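Local coordinates for conserved hypothetical alanine and leucine RICH protein (Mycobacterium tuberculosis, PDB 2WAM) that is of unknown function but belongs to the PAC2 family and represents a duplicated gene family of actinobacteria, at residues Leu245-Glu259 with Leu271-Ile285. Numbering follows the deposited sequence.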
# COMPACT_ATOMS: atom_id res chain seq x y z
N LEU A 245 -43.41 16.32 -9.64
CA LEU A 245 -42.61 15.79 -10.74
C LEU A 245 -41.27 15.23 -10.28
O LEU A 245 -40.44 14.86 -11.10
CB LEU A 245 -42.36 16.87 -11.79
CG LEU A 245 -43.59 17.34 -12.56
CD1 LEU A 245 -43.26 18.54 -13.46
CD2 LEU A 245 -44.18 16.17 -13.35
N THR A 246 -41.09 15.16 -8.96
CA THR A 246 -39.80 14.80 -8.37
C THR A 246 -39.24 13.47 -8.86
O THR A 246 -38.03 13.35 -9.10
CB THR A 246 -39.90 14.77 -6.83
OG1 THR A 246 -40.48 15.99 -6.38
CG2 THR A 246 -38.54 14.62 -6.21
N GLN A 247 -40.10 12.46 -8.99
CA GLN A 247 -39.63 11.12 -9.32
C GLN A 247 -39.87 10.74 -10.77
O GLN A 247 -40.06 9.56 -11.09
CB GLN A 247 -40.25 10.09 -8.37
CG GLN A 247 -39.89 10.32 -6.91
CD GLN A 247 -40.12 9.08 -6.05
OE1 GLN A 247 -40.90 8.20 -6.40
NE2 GLN A 247 -39.42 9.02 -4.91
N THR A 248 -39.87 11.73 -11.65
CA THR A 248 -40.03 11.50 -13.09
C THR A 248 -38.93 12.24 -13.86
O THR A 248 -38.28 13.13 -13.32
CB THR A 248 -41.35 12.07 -13.59
OG1 THR A 248 -41.14 13.44 -13.95
CG2 THR A 248 -42.41 12.02 -12.50
N ASP A 249 -38.75 11.90 -15.12
CA ASP A 249 -37.88 12.67 -15.99
C ASP A 249 -38.52 14.00 -16.32
O ASP A 249 -39.64 14.04 -16.85
CB ASP A 249 -37.63 11.93 -17.30
CG ASP A 249 -36.62 10.82 -17.17
OD1 ASP A 249 -36.59 9.97 -18.08
OD2 ASP A 249 -35.87 10.79 -16.18
N TYR A 250 -37.81 15.08 -16.03
CA TYR A 250 -38.28 16.41 -16.41
C TYR A 250 -37.17 17.19 -17.10
O TYR A 250 -36.51 18.02 -16.47
CB TYR A 250 -38.81 17.16 -15.18
CG TYR A 250 -39.67 18.37 -15.52
CD1 TYR A 250 -40.84 18.23 -16.27
CD2 TYR A 250 -39.30 19.64 -15.10
CE1 TYR A 250 -41.60 19.33 -16.59
CE2 TYR A 250 -40.07 20.74 -15.41
CZ TYR A 250 -41.21 20.59 -16.16
OH TYR A 250 -41.97 21.70 -16.46
N PRO A 251 -36.96 16.91 -18.39
CA PRO A 251 -35.86 17.48 -19.19
C PRO A 251 -35.80 19.01 -19.16
O PRO A 251 -34.72 19.59 -19.30
CB PRO A 251 -36.15 16.98 -20.61
CG PRO A 251 -36.99 15.74 -20.41
CD PRO A 251 -37.80 15.98 -19.17
N ALA A 252 -36.95 19.66 -18.99
CA ALA A 252 -36.99 21.12 -18.89
C ALA A 252 -36.03 21.62 -17.82
O ALA A 252 -35.33 22.60 -18.02
CB ALA A 252 -38.41 21.58 -18.57
N ALA A 253 -36.01 20.93 -16.68
CA ALA A 253 -35.16 21.34 -15.58
C ALA A 253 -33.67 21.14 -15.90
O ALA A 253 -32.83 21.94 -15.48
CB ALA A 253 -35.57 20.63 -14.31
N ALA A 254 -33.36 20.09 -16.65
CA ALA A 254 -31.99 19.87 -17.15
C ALA A 254 -31.61 20.95 -18.16
O ALA A 254 -30.51 21.51 -18.11
CB ALA A 254 -31.86 18.49 -17.77
N GLN A 255 -32.52 21.26 -19.07
CA GLN A 255 -32.26 22.34 -20.02
C GLN A 255 -31.99 23.68 -19.31
O GLN A 255 -31.04 24.39 -19.64
CB GLN A 255 -33.42 22.46 -21.00
CG GLN A 255 -33.25 23.59 -21.97
CD GLN A 255 -34.48 23.82 -22.80
OE1 GLN A 255 -35.38 22.98 -22.85
NE2 GLN A 255 -34.54 24.96 -23.47
N ALA A 256 -32.81 24.01 -18.31
CA ALA A 256 -32.59 25.24 -17.57
C ALA A 256 -31.19 25.26 -16.95
O ALA A 256 -30.46 26.24 -17.07
CB ALA A 256 -33.65 25.42 -16.50
N LEU A 257 -30.81 24.16 -16.29
CA LEU A 257 -29.47 24.07 -15.72
C LEU A 257 -28.40 24.32 -16.79
O LEU A 257 -27.54 25.18 -16.62
CB LEU A 257 -29.24 22.71 -15.07
CG LEU A 257 -29.89 22.50 -13.70
CD1 LEU A 257 -29.77 21.05 -13.22
CD2 LEU A 257 -29.27 23.43 -12.71
N LEU A 258 -28.47 23.58 -17.90
CA LEU A 258 -27.46 23.71 -18.95
C LEU A 258 -27.42 25.10 -19.59
O LEU A 258 -26.36 25.60 -19.96
CB LEU A 258 -27.62 22.61 -20.00
CG LEU A 258 -27.30 21.18 -19.55
CD1 LEU A 258 -27.12 20.26 -20.75
CD2 LEU A 258 -26.07 21.12 -18.66
N GLU A 259 -28.58 25.73 -19.73
CA GLU A 259 -28.63 27.07 -20.31
C GLU A 259 -27.84 28.00 -19.41
O GLU A 259 -27.18 28.93 -19.88
CB GLU A 259 -30.07 27.55 -20.47
CG GLU A 259 -30.75 26.95 -21.69
CD GLU A 259 -32.23 27.27 -21.76
OE1 GLU A 259 -32.83 27.49 -20.70
OE2 GLU A 259 -32.78 27.28 -22.88
N LEU A 271 -28.43 22.42 -27.41
CA LEU A 271 -29.48 21.94 -26.52
C LEU A 271 -30.74 21.52 -27.23
O LEU A 271 -31.70 21.11 -26.59
CB LEU A 271 -29.81 23.02 -25.47
CG LEU A 271 -28.66 23.40 -24.53
CD1 LEU A 271 -29.18 24.21 -23.36
CD2 LEU A 271 -27.93 22.15 -24.04
N ALA A 272 -30.75 21.62 -28.56
CA ALA A 272 -31.96 21.39 -29.36
C ALA A 272 -32.70 20.09 -29.04
O ALA A 272 -33.90 20.09 -28.80
CB ALA A 272 -31.64 21.46 -30.86
N VAL A 273 -31.97 18.97 -29.02
CA VAL A 273 -32.59 17.67 -28.81
C VAL A 273 -33.18 17.55 -27.39
O VAL A 273 -34.22 16.93 -27.18
CB VAL A 273 -31.57 16.54 -29.12
CG1 VAL A 273 -32.13 15.18 -28.71
CG2 VAL A 273 -31.22 16.56 -30.61
N LEU A 274 -32.52 18.17 -26.43
CA LEU A 274 -32.97 18.14 -25.05
C LEU A 274 -34.22 19.01 -24.89
O LEU A 274 -35.12 18.68 -24.13
CB LEU A 274 -31.85 18.62 -24.14
CG LEU A 274 -32.13 18.81 -22.65
CD1 LEU A 274 -32.34 17.46 -21.99
CD2 LEU A 274 -30.97 19.57 -22.00
N ALA A 275 -34.25 20.12 -25.62
CA ALA A 275 -35.40 21.03 -25.59
C ALA A 275 -36.62 20.33 -26.17
O ALA A 275 -37.74 20.48 -25.65
CB ALA A 275 -35.09 22.28 -26.38
N GLU A 276 -36.39 19.57 -27.24
CA GLU A 276 -37.44 18.78 -27.85
C GLU A 276 -38.02 17.81 -26.83
O GLU A 276 -39.23 17.71 -26.68
CB GLU A 276 -36.89 18.00 -29.05
CG GLU A 276 -37.96 17.35 -29.90
CD GLU A 276 -38.78 18.36 -30.70
OE1 GLU A 276 -39.57 17.92 -31.56
OE2 GLU A 276 -38.63 19.58 -30.47
N ALA A 277 -37.14 17.12 -26.11
CA ALA A 277 -37.59 16.18 -25.11
C ALA A 277 -38.38 16.89 -24.01
O ALA A 277 -39.42 16.41 -23.57
CB ALA A 277 -36.43 15.39 -24.54
N ALA A 278 -37.88 18.05 -23.59
CA ALA A 278 -38.56 18.86 -22.58
C ALA A 278 -39.98 19.20 -23.02
O ALA A 278 -40.95 19.07 -22.26
CB ALA A 278 -37.78 20.14 -22.32
N ALA A 279 -40.11 19.66 -24.25
CA ALA A 279 -41.40 20.04 -24.77
C ALA A 279 -42.36 18.85 -24.80
O ALA A 279 -43.51 18.95 -24.37
CB ALA A 279 -41.25 20.65 -26.16
N GLU A 280 -41.88 17.72 -25.30
CA GLU A 280 -42.69 16.51 -25.38
C GLU A 280 -43.21 16.10 -24.00
O GLU A 280 -44.41 15.80 -23.85
CB GLU A 280 -41.90 15.38 -26.02
CG GLU A 280 -42.54 14.01 -25.87
CD GLU A 280 -41.97 13.01 -26.86
OE1 GLU A 280 -41.26 13.45 -27.80
OE2 GLU A 280 -42.24 11.80 -26.71
N VAL A 281 -42.33 16.11 -23.01
CA VAL A 281 -42.69 15.79 -21.63
C VAL A 281 -43.65 16.83 -21.05
O VAL A 281 -44.64 16.47 -20.41
CB VAL A 281 -41.45 15.69 -20.73
CG1 VAL A 281 -41.82 15.87 -19.24
CG2 VAL A 281 -40.73 14.36 -20.97
N GLN A 282 -43.36 18.10 -21.28
CA GLN A 282 -44.26 19.17 -20.87
C GLN A 282 -45.69 18.95 -21.40
O GLN A 282 -46.66 19.12 -20.68
CB GLN A 282 -43.71 20.52 -21.35
CG GLN A 282 -44.53 21.73 -20.93
CD GLN A 282 -44.21 22.20 -19.53
OE1 GLN A 282 -43.32 21.66 -18.86
NE2 GLN A 282 -44.94 23.22 -19.07
N ALA A 283 -45.81 18.57 -22.67
CA ALA A 283 -47.14 18.36 -23.24
C ALA A 283 -47.86 17.15 -22.66
O ALA A 283 -49.08 17.15 -22.59
CB ALA A 283 -47.06 18.26 -24.76
N LYS A 284 -47.10 16.13 -22.25
CA LYS A 284 -47.70 14.95 -21.63
C LYS A 284 -48.24 15.28 -20.23
O LYS A 284 -49.28 14.77 -19.82
CB LYS A 284 -46.68 13.81 -21.54
CG LYS A 284 -46.24 13.28 -22.90
CD LYS A 284 -47.06 12.08 -23.35
CE LYS A 284 -46.41 11.38 -24.55
NZ LYS A 284 -44.92 11.33 -24.45
N ILE A 285 -47.52 16.14 -19.52
CA ILE A 285 -47.95 16.57 -18.19
C ILE A 285 -49.22 17.41 -18.23
O ILE A 285 -50.08 17.28 -17.37
CB ILE A 285 -46.84 17.35 -17.47
CG1 ILE A 285 -45.61 16.47 -17.30
CG2 ILE A 285 -47.31 17.84 -16.11
CD1 ILE A 285 -44.47 17.18 -16.66
O HOH W 1 -39.73 18.87 -19.42
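Pro-251 and Leu-274 interlock as knobs into holes between two consecutive helices stacked on the central mixed sheet, the first resting on strand 234-242. Helix segments 251-259 and 272-285 run roughly antiparallel, with an axis angle of 145° and a closest approach of 8.2 Å. The Pro-251 ring wedges among Leu-274, Ala-277, Ala-278 and Val-281, with its CB 3.6 Å from the backbone N of Ala-278. The small side chains of Ala-252 and Ala-278 are consistent with the close axes; Ala-278 CB lies 3.5 Å from Ala-252 N, and a water accepts from that N and donates to Ala-278 O, joining the two backbones. In return Leu-274 enters a hole formed by Pro-251, Ala-254, Gln-255 and Leu-258; with CG anti to the backbone N (chi1 174°), its CD1 faces Pro-251 CB and its CD2 lies 3.6 Å from Gln-255 CA. At the loop end, Tyr-250 OH donates to Gln-282 OE1 (2.8 Å), in the amide carbonyl plane and on a lone pair, while the NE2 of that glutamine is held by His-187 O. Ile-285 CD1 lies 3.6 Å from Tyr-250 CE1 and also meets Leu-245 CD2 tip to tip. At the other end Leu-271 sets CD2 against Leu-258 and CD1 against Glu-259 CG. Ala-253 and Leu-257 seat the first helix on the sheet, and helix 272-289 adds a second layer, completing a helical hairpin with a short linker.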